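Local coordinates for protein aspartate-semialdehyde dehydrogenase (Vibrio cholerae, PDB 2R00) that catalyses the NADPH-dependent reductive dephosphorylation of L-aspartyl-4-phosphate to L-aspartate-semialdehyde, an early step in making lysine, threonine and methionine, at residues L140-Y144 and F224-I229; V58-W63 and W81-A85; L107-N113 and E219-I223. Numbering follows the deposited sequence.

Contact 1: residues L140-Y144 and F224-I229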
loop_
_atom_site.group_PDB
_atom_site.type_symbol
_atom_site.label_atom_id
_atom_site.label_comp_id
_atom_site.label_asym_id
_atom_site.label_seq_id
_atom_site.Cartn_x
_atom_site.Cartn_y
_atom_site.Cartn_z
ATOM N N LEU A 140 11.005 12.019 5.024
ATOM C CA LEU A 140 10.570 12.211 6.414
ATOM C C LEU A 140 11.382 13.218 7.222
ATOM O O LEU A 140 10.872 13.807 8.175
ATOM C CB LEU A 140 10.562 10.873 7.159
ATOM C CG LEU A 140 9.239 10.125 7.359
ATOM C CD1 LEU A 140 8.259 10.331 6.236
ATOM C CD2 LEU A 140 9.478 8.643 7.615
ATOM N N LYS A 141 12.647 13.393 6.852
ATOM C CA LYS A 141 13.551 14.259 7.608
ATOM C C LYS A 141 13.017 15.678 7.901
ATOM O O LYS A 141 13.101 16.117 9.055
ATOM C CB LYS A 141 14.953 14.297 6.970
ATOM C CG LYS A 141 16.037 14.995 7.814
ATOM C CD LYS A 141 16.070 14.500 9.259
ATOM C CE LYS A 141 17.370 14.901 9.959
ATOM N NZ LYS A 141 17.822 16.272 9.604
ATOM N N PRO A 142 12.469 16.390 6.886
ATOM C CA PRO A 142 11.865 17.706 7.173
ATOM C C PRO A 142 10.728 17.658 8.199
ATOM O O PRO A 142 10.586 18.581 8.997
ATOM C CB PRO A 142 11.320 18.150 5.805
ATOM C CG PRO A 142 12.143 17.382 4.813
ATOM C CD PRO A 142 12.378 16.065 5.451
ATOM N N ILE A 143 9.915 16.604 8.164
ATOM C CA ILE A 143 8.864 16.407 9.171
ATOM C C ILE A 143 9.468 16.107 10.549
ATOM O O ILE A 143 9.049 16.680 11.557
ATOM C CB ILE A 143 7.871 15.287 8.758
ATOM C CG1 ILE A 143 7.257 15.609 7.384
ATOM C CG2 ILE A 143 6.803 15.100 9.836
ATOM C CD1 ILE A 143 6.613 14.402 6.646
ATOM N N TYR A 144 10.458 15.219 10.586
ATOM C CA TYR A 144 11.165 14.900 11.821
ATOM C C TYR A 144 11.700 16.176 12.480
ATOM O O TYR A 144 11.433 16.439 13.657
ATOM C CB TYR A 144 12.317 13.935 11.535
ATOM C CG TYR A 144 13.056 13.470 12.769
ATOM C CD1 TYR A 144 12.510 12.499 13.598
ATOM C CD2 TYR A 144 14.312 13.989 13.095
ATOM C CE1 TYR A 144 13.181 12.062 14.729
ATOM C CE2 TYR A 144 14.995 13.557 14.225
ATOM C CZ TYR A 144 14.419 12.590 15.039
ATOM O OH TYR A 144 15.074 12.140 16.170
ATOM N N PHE A 224 18.474 7.998 11.744
ATOM C CA PHE A 224 17.945 9.055 12.620
ATOM C C PHE A 224 18.752 9.179 13.909
ATOM O O PHE A 224 18.632 10.175 14.631
ATOM C CB PHE A 224 16.477 8.783 12.991
ATOM C CG PHE A 224 15.460 9.260 11.959
ATOM C CD1 PHE A 224 15.563 10.517 11.370
ATOM C CD2 PHE A 224 14.368 8.460 11.627
ATOM C CE1 PHE A 224 14.604 10.965 10.438
ATOM C CE2 PHE A 224 13.403 8.900 10.697
ATOM C CZ PHE A 224 13.528 10.157 10.104
ATOM N N ASN A 225 19.559 8.156 14.198
ATOM C CA ASN A 225 20.288 8.032 15.461
ATOM C C ASN A 225 19.355 8.186 16.665
ATOM O O ASN A 225 19.641 8.925 17.614
ATOM C CB ASN A 225 21.463 9.022 15.527
ATOM C CG ASN A 225 22.435 8.694 16.641
ATOM O OD1 ASN A 225 22.628 7.523 16.997
ATOM N ND2 ASN A 225 23.046 9.726 17.210
ATOM N N ASP A 226 18.228 7.478 16.616
ATOM C CA ASP A 226 17.170 7.679 17.586
ATOM C C ASP A 226 16.471 6.349 17.879
ATOM O O ASP A 226 15.512 5.979 17.194
ATOM C CB ASP A 226 16.201 8.747 17.063
ATOM C CG ASP A 226 15.099 9.103 18.056
ATOM O OD1 ASP A 226 14.365 10.086 17.782
ATOM O OD2 ASP A 226 14.950 8.410 19.086
ATOM N N PRO A 227 16.952 5.627 18.910
ATOM C CA PRO A 227 16.393 4.331 19.313
ATOM C C PRO A 227 14.938 4.395 19.778
ATOM O O PRO A 227 14.282 3.349 19.864
ATOM C CB PRO A 227 17.304 3.894 20.470
ATOM C CG PRO A 227 17.951 5.143 20.954
ATOM C CD PRO A 227 18.086 6.028 19.763
ATOM N N SER A 228 14.438 5.601 20.053
ATOM C CA SER A 228 13.058 5.793 20.512
ATOM C C SER A 228 12.013 5.812 19.384
ATOM O O SER A 228 10.825 5.563 19.629
ATOM C CB SER A 228 12.931 7.037 21.400
ATOM O OG SER A 228 12.898 8.236 20.640
ATOM N N ILE A 229 12.444 6.088 18.155
ATOM C CA ILE A 229 11.511 6.046 17.025
ATOM C C ILE A 229 11.097 4.613 16.750
ATOM O O ILE A 229 11.932 3.749 16.468
ATOM C CB ILE A 229 12.064 6.654 15.728
ATOM C CG1 ILE A 229 12.673 8.028 15.986
ATOM C CG2 ILE A 229 10.944 6.799 14.711
ATOM C CD1 ILE A 229 13.225 8.698 14.726
#
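Segment 224-229 fits helix 131-147 through one large flat side chain, F224, which follows I223 in the chain. The hollow for this bump is formed by L140, K141 and Y144. Y144 covers one face of the F224 ring, stacked with centroids 4.5 Å apart and planes at 22°, while L140 and K141 meet the edge of the F224 ring: L140 CB lies 4.2 Å from F224 CZ, and K141 CD 4.0 Å from F224 CE1. I229 adds a smaller bump, its CD1 3.4 Å from Y144 CE1. N225, with positive phi, is the C' residue of a Schellman motif, and it turns the chain so that D226 faces the tip of Y144. D226 OD2 accepts from S228 N (an Asx turn) and S228 OG, while D226 OD1 receives the hydrogen bond from Y144 OH at 2.7 Å. The contact packs the link between helix 211-223 and strand 230-238 onto helix 131-147 within the C-terminal dimerisation domain. Its chemistry is mixed: stacking and apolar packing, plus one phenol-carboxylate bond tying Y144 to the loop.

Contact 2: residues V58-W63 and W81-A85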
loop_
_atom_site.group_PDB
_atom_site.type_symbol
_atom_site.label_atom_id
_atom_site.label_comp_id
_atom_site.label_asym_id
_atom_site.label_seq_id
_atom_site.Cartn_x
_atom_site.Cartn_y
_atom_site.Cartn_z
ATOM N N VAL A 58 39.479 -8.291 -9.905
ATOM C CA VAL A 58 39.684 -7.820 -8.529
ATOM C C VAL A 58 40.831 -8.566 -7.819
ATOM O O VAL A 58 41.552 -7.975 -7.019
ATOM C CB VAL A 58 38.353 -7.867 -7.695
ATOM C CG1 VAL A 58 37.830 -9.305 -7.527
ATOM C CG2 VAL A 58 38.522 -7.167 -6.361
ATOM N N GLU A 59 40.999 -9.846 -8.151
ATOM C CA GLU A 59 42.026 -10.712 -7.553
ATOM C C GLU A 59 43.452 -10.223 -7.814
ATOM O O GLU A 59 44.363 -10.516 -7.032
ATOM C CB GLU A 59 41.885 -12.143 -8.080
ATOM C CG GLU A 59 40.557 -12.842 -7.745
ATOM C CD GLU A 59 40.508 -13.412 -6.331
ATOM O OE1 GLU A 59 41.525 -13.341 -5.605
ATOM O OE2 GLU A 59 39.440 -13.938 -5.945
ATOM N N GLU A 60 43.639 -9.499 -8.921
ATOM C CA GLU A 60 44.954 -8.965 -9.300
ATOM C C GLU A 60 45.142 -7.473 -8.970
ATOM O O GLU A 60 46.240 -6.930 -9.131
ATOM C CB GLU A 60 45.227 -9.220 -10.794
ATOM C CG GLU A 60 45.098 -10.687 -11.241
ATOM C CD GLU A 60 45.309 -10.880 -12.748
ATOM O OE1 GLU A 60 44.894 -10.004 -13.547
ATOM O OE2 GLU A 60 45.885 -11.923 -13.144
ATOM N N PHE A 61 44.088 -6.817 -8.485
ATOM C CA PHE A 61 44.099 -5.368 -8.309
ATOM C C PHE A 61 44.951 -4.888 -7.134
ATOM O O PHE A 61 44.890 -5.453 -6.041
ATOM C CB PHE A 61 42.663 -4.833 -8.197
ATOM C CG PHE A 61 42.561 -3.336 -8.280
ATOM C CD1 PHE A 61 42.908 -2.660 -9.449
ATOM C CD2 PHE A 61 42.108 -2.593 -7.187
ATOM C CE1 PHE A 61 42.811 -1.269 -9.529
ATOM C CE2 PHE A 61 42.001 -1.207 -7.258
ATOM C CZ PHE A 61 42.355 -0.541 -8.431
ATOM N N ASP A 62 45.742 -3.845 -7.385
ATOM C CA ASP A 62 46.503 -3.137 -6.357
ATOM C C ASP A 62 45.650 -1.972 -5.845
ATOM O O ASP A 62 45.415 -1.003 -6.565
ATOM C CB ASP A 62 47.846 -2.636 -6.938
ATOM C CG ASP A 62 48.607 -1.718 -5.987
ATOM O OD1 ASP A 62 48.327 -1.731 -4.772
ATOM O OD2 ASP A 62 49.497 -0.971 -6.462
ATOM N N TRP A 63 45.191 -2.077 -4.600
ATOM C CA TRP A 63 44.250 -1.111 -4.025
ATOM C C TRP A 63 44.917 0.212 -3.644
ATOM O O TRP A 63 44.232 1.211 -3.433
ATOM C CB TRP A 63 43.514 -1.714 -2.813
ATOM C CG TRP A 63 42.591 -2.868 -3.155
ATOM C CD1 TRP A 63 42.885 -4.197 -3.096
ATOM C CD2 TRP A 63 41.224 -2.778 -3.592
ATOM N NE1 TRP A 63 41.791 -4.945 -3.474
ATOM C CE2 TRP A 63 40.758 -4.099 -3.780
ATOM C CE3 TRP A 63 40.346 -1.711 -3.835
ATOM C CZ2 TRP A 63 39.448 -4.384 -4.207
ATOM C CZ3 TRP A 63 39.040 -1.996 -4.265
ATOM C CH2 TRP A 63 38.609 -3.322 -4.440
ATOM N N TRP A 81 36.137 -8.556 0.325
ATOM C CA TRP A 81 36.991 -7.538 -0.293
ATOM C C TRP A 81 37.077 -6.155 0.366
ATOM O O TRP A 81 38.102 -5.483 0.245
ATOM C CB TRP A 81 36.659 -7.399 -1.785
ATOM C CG TRP A 81 37.155 -8.561 -2.553
ATOM C CD1 TRP A 81 36.414 -9.564 -3.085
ATOM C CD2 TRP A 81 38.525 -8.876 -2.831
ATOM N NE1 TRP A 81 37.231 -10.476 -3.709
ATOM C CE2 TRP A 81 38.535 -10.077 -3.567
ATOM C CE3 TRP A 81 39.747 -8.236 -2.555
ATOM C CZ2 TRP A 81 39.723 -10.679 -4.020
ATOM C CZ3 TRP A 81 40.935 -8.837 -3.002
ATOM C CH2 TRP A 81 40.906 -10.045 -3.726
ATOM N N ALA A 82 36.022 -5.719 1.052
ATOM C CA ALA A 82 36.061 -4.395 1.678
ATOM C C ALA A 82 37.111 -4.273 2.778
ATOM O O ALA A 82 37.758 -3.228 2.875
ATOM C CB ALA A 82 34.689 -3.951 2.189
ATOM N N PRO A 83 37.248 -5.300 3.643
ATOM C CA PRO A 83 38.374 -5.242 4.587
ATOM C C PRO A 83 39.753 -5.105 3.921
ATOM O O PRO A 83 40.629 -4.428 4.460
ATOM C CB PRO A 83 38.272 -6.581 5.329
ATOM C CG PRO A 83 36.799 -6.913 5.282
ATOM C CD PRO A 83 36.406 -6.491 3.882
ATOM N N ILE A 84 39.934 -5.760 2.779
ATOM C CA ILE A 84 41.204 -5.737 2.039
ATOM C C ILE A 84 41.487 -4.354 1.438
ATOM O O ILE A 84 42.591 -3.827 1.567
ATOM C CB ILE A 84 41.234 -6.837 0.957
ATOM C CG1 ILE A 84 41.125 -8.218 1.634
ATOM C CG2 ILE A 84 42.503 -6.725 0.112
ATOM C CD1 ILE A 84 41.160 -9.387 0.678
ATOM N N ALA A 85 40.476 -3.758 0.815
ATOM C CA ALA A 85 40.585 -2.385 0.333
ATOM C C ALA A 85 40.836 -1.428 1.490
ATOM O O ALA A 85 41.728 -0.586 1.422
ATOM C CB ALA A 85 39.321 -1.986 -0.451
#
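Two tryptophans, one from each segment, show how a connection between strands can be sealed against a helix without polar bonds between the two. Each indole receives an aliphatic group over a face in a CH-pi contact: V58 CG2 sits 4.0 Å from the centroid of the six-membered ring of W81, 15° off its normal, and A85 CB sits 3.8 Å from that of W63, 20° off. Apolar packing joins these two units. W63 CZ2 approaches W81 CE3 at 4.2 Å, and W63 CD1 lies 4.1 Å from I84 CG2. At the margin, the CA-to-CB bond of E59 points away, yet its carboxylate bends back until OE1 is 3.6 Å from W81 CZ2 at the ring edge. All of this belongs to the N-terminal nucleotide-binding domain, of Rossmann type, where 58-63 leads from strand 51-57 toward strand 68-71. W81 also meets F9 and F71, and W63 reaches L36 and A69, so W81, from helix 75-87, and W63, from the loop, pack against the strands of the sheet.

Contact 3: residues L107-N113 and E219-I223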
loop_
_atom_site.group_PDB
_atom_site.type_symbol
_atom_site.label_atom_id
_atom_site.label_comp_id
_atom_site.label_asym_id
_atom_site.label_seq_id
_atom_site.Cartn_x
_atom_site.Cartn_y
_atom_site.Cartn_z
ATOM N N LEU A 107 26.074 4.538 8.582
ATOM C CA LEU A 107 25.097 4.237 7.531
ATOM C C LEU A 107 24.469 5.552 7.089
ATOM O O LEU A 107 23.734 6.168 7.854
ATOM C CB LEU A 107 24.011 3.306 8.080
ATOM C CG LEU A 107 22.803 2.952 7.197
ATOM C CD1 LEU A 107 23.280 2.099 6.007
ATOM C CD2 LEU A 107 21.727 2.206 8.008
ATOM N N VAL A 108 24.737 5.975 5.855
ATOM C CA VAL A 108 24.578 7.392 5.515
ATOM C C VAL A 108 23.587 7.706 4.393
ATOM O O VAL A 108 23.666 7.141 3.315
ATOM C CB VAL A 108 25.959 8.055 5.216
ATOM C CG1 VAL A 108 25.789 9.495 4.782
ATOM C CG2 VAL A 108 26.883 7.950 6.450
ATOM N N VAL A 109 22.654 8.613 4.690
ATOM C CA VAL A 109 21.858 9.332 3.693
ATOM C C VAL A 109 22.274 10.813 3.809
ATOM O O VAL A 109 21.984 11.458 4.823
ATOM C CB VAL A 109 20.332 9.217 3.979
ATOM C CG1 VAL A 109 19.525 10.124 3.031
ATOM C CG2 VAL A 109 19.858 7.759 3.882
ATOM N N PRO A 110 23.015 11.335 2.804
ATOM C CA PRO A 110 23.611 12.678 2.891
ATOM C C PRO A 110 22.671 13.849 3.194
ATOM O O PRO A 110 23.124 14.837 3.745
ATOM C CB PRO A 110 24.286 12.856 1.524
ATOM C CG PRO A 110 24.587 11.479 1.089
ATOM C CD PRO A 110 23.410 10.665 1.553
ATOM N N GLU A 111 21.384 13.742 2.865
ATOM C CA GLU A 111 20.433 14.807 3.189
ATOM C C GLU A 111 20.018 14.741 4.655
ATOM O O GLU A 111 19.457 15.697 5.200
ATOM C CB GLU A 111 19.189 14.711 2.305
ATOM C CG GLU A 111 19.455 14.931 0.825
ATOM C CD GLU A 111 19.732 13.646 0.076
ATOM O OE1 GLU A 111 20.143 12.636 0.706
ATOM O OE2 GLU A 111 19.535 13.648 -1.158
ATOM N N VAL A 112 20.297 13.612 5.297
ATOM C CA VAL A 112 19.792 13.379 6.640
ATOM C C VAL A 112 20.899 13.373 7.692
ATOM O O VAL A 112 20.851 14.163 8.646
ATOM C CB VAL A 112 18.954 12.075 6.701
ATOM C CG1 VAL A 112 18.476 11.801 8.112
ATOM C CG2 VAL A 112 17.779 12.161 5.738
ATOM N N ASN A 113 21.890 12.494 7.522
ATOM C CA ASN A 113 22.934 12.335 8.536
ATOM C C ASN A 113 24.359 12.438 7.986
ATOM O O ASN A 113 25.188 11.570 8.272
ATOM C CB ASN A 113 22.745 11.012 9.294
ATOM C CG ASN A 113 22.950 9.784 8.401
ATOM O OD1 ASN A 113 22.777 9.844 7.187
ATOM N ND2 ASN A 113 23.319 8.673 9.011
ATOM N N GLU A 219 17.877 0.026 10.152
ATOM C CA GLU A 219 18.415 1.095 9.298
ATOM C C GLU A 219 17.826 2.470 9.640
ATOM O O GLU A 219 18.558 3.441 9.753
ATOM C CB GLU A 219 18.220 0.771 7.811
ATOM C CG GLU A 219 19.056 -0.420 7.321
ATOM C CD GLU A 219 19.000 -0.624 5.810
ATOM O OE1 GLU A 219 18.946 0.370 5.065
ATOM O OE2 GLU A 219 19.044 -1.794 5.361
ATOM N N THR A 220 16.507 2.539 9.804
ATOM C CA THR A 220 15.799 3.796 10.089
ATOM C C THR A 220 16.222 4.429 11.419
ATOM O O THR A 220 16.500 5.636 11.490
ATOM C CB THR A 220 14.264 3.572 10.054
ATOM O OG1 THR A 220 13.890 3.195 8.725
ATOM C CG2 THR A 220 13.499 4.824 10.449
ATOM N N GLN A 221 16.284 3.599 12.461
ATOM C CA GLN A 221 16.716 4.031 13.792
ATOM C C GLN A 221 18.178 4.481 13.830
ATOM O O GLN A 221 18.514 5.437 14.543
ATOM C CB GLN A 221 16.487 2.909 14.806
ATOM C CG GLN A 221 15.013 2.646 15.109
ATOM C CD GLN A 221 14.803 1.479 16.058
ATOM O OE1 GLN A 221 15.672 0.612 16.208
ATOM N NE2 GLN A 221 13.638 1.441 16.692
ATOM N N LYS A 222 19.038 3.772 13.092
ATOM C CA LYS A 222 20.451 4.135 12.958
ATOM C C LYS A 222 20.634 5.490 12.270
ATOM O O LYS A 222 21.357 6.354 12.774
ATOM C CB LYS A 222 21.226 3.056 12.192
ATOM C CG LYS A 222 22.731 3.285 12.104
ATOM C CD LYS A 222 23.472 2.019 11.675
ATOM C CE LYS A 222 24.998 2.161 11.787
ATOM N NZ LYS A 222 25.693 0.831 11.565
ATOM N N ILE A 223 19.995 5.672 11.121
ATOM C CA ILE A 223 20.157 6.906 10.346
ATOM C C ILE A 223 19.647 8.124 11.128
ATOM O O ILE A 223 20.332 9.143 11.195
ATOM C CB ILE A 223 19.540 6.795 8.936
ATOM C CG1 ILE A 223 20.321 5.758 8.121
ATOM C CG2 ILE A 223 19.566 8.150 8.205
ATOM C CD1 ILE A 223 19.557 5.146 6.934
HETATM O O HOH W 1 23.548 8.021 11.963
#
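I223 lies across the curve of 107-113, touching L107, V109, V112 and N113 and giving up 121 Å² to them. In the two-domain aspartate-semialdehyde dehydrogenase fold this is consistent with a contact between domains: 107-113 belongs to the sequence of the nucleotide-binding family, helix 211-223 to that of the dimerisation family. The last turn of that helix puts I223 into the curve of a loop that holds its own shape. I223 CD1 meets L107 CD2 at 3.8 Å and V109 CG2 at 4.0 Å, and on its other branch I223 CG2 lies 3.8 Å from V112 CG1. L107 also covers the helix: its CD2 is 3.7 Å from E219 CA and its CB 3.9 Å from K222 CD. The polar ends of both helix residues have other partners: E219 accepts from N130 and T133 close to R100 and K215, predicted phosphate ligands, while K222 NZ donates to the carbonyls of R100, D102 and I105. N113 braces the loop from within, its ND2 donating to L107 O at 2.8 Å and its OD1 accepting from V109 N at 2.8 Å. One water links the segments, accepting from N113 ND2 at 3.0 Å and donating to K222 O at 2.9 Å.

How the contacts relate
Contacts 1 and 3 are neighbours, their centres 9 Å apart and their segments alternating along the chain, because the last turn of helix 211-223 lies in contact 3 and the chain leaving it, 224-229, in contact 1. Q221 ties them: its O probably accepts from D226 N, and its NE2 probably donates to I229 O, both at 2.9 Å. K141 CB also packs on V112 CG2 at 3.8 Å. Contact 3 lies closest to a predicted phosphate site, its E219 side chain about 3 Å from that of R100. Contact 2 stands apart, its centre 36 Å from that of contact 1 and 27 Å from that of contact 3; its V58 side chain is about 9 Å from that of S41, a predicted NADP(+) ligand.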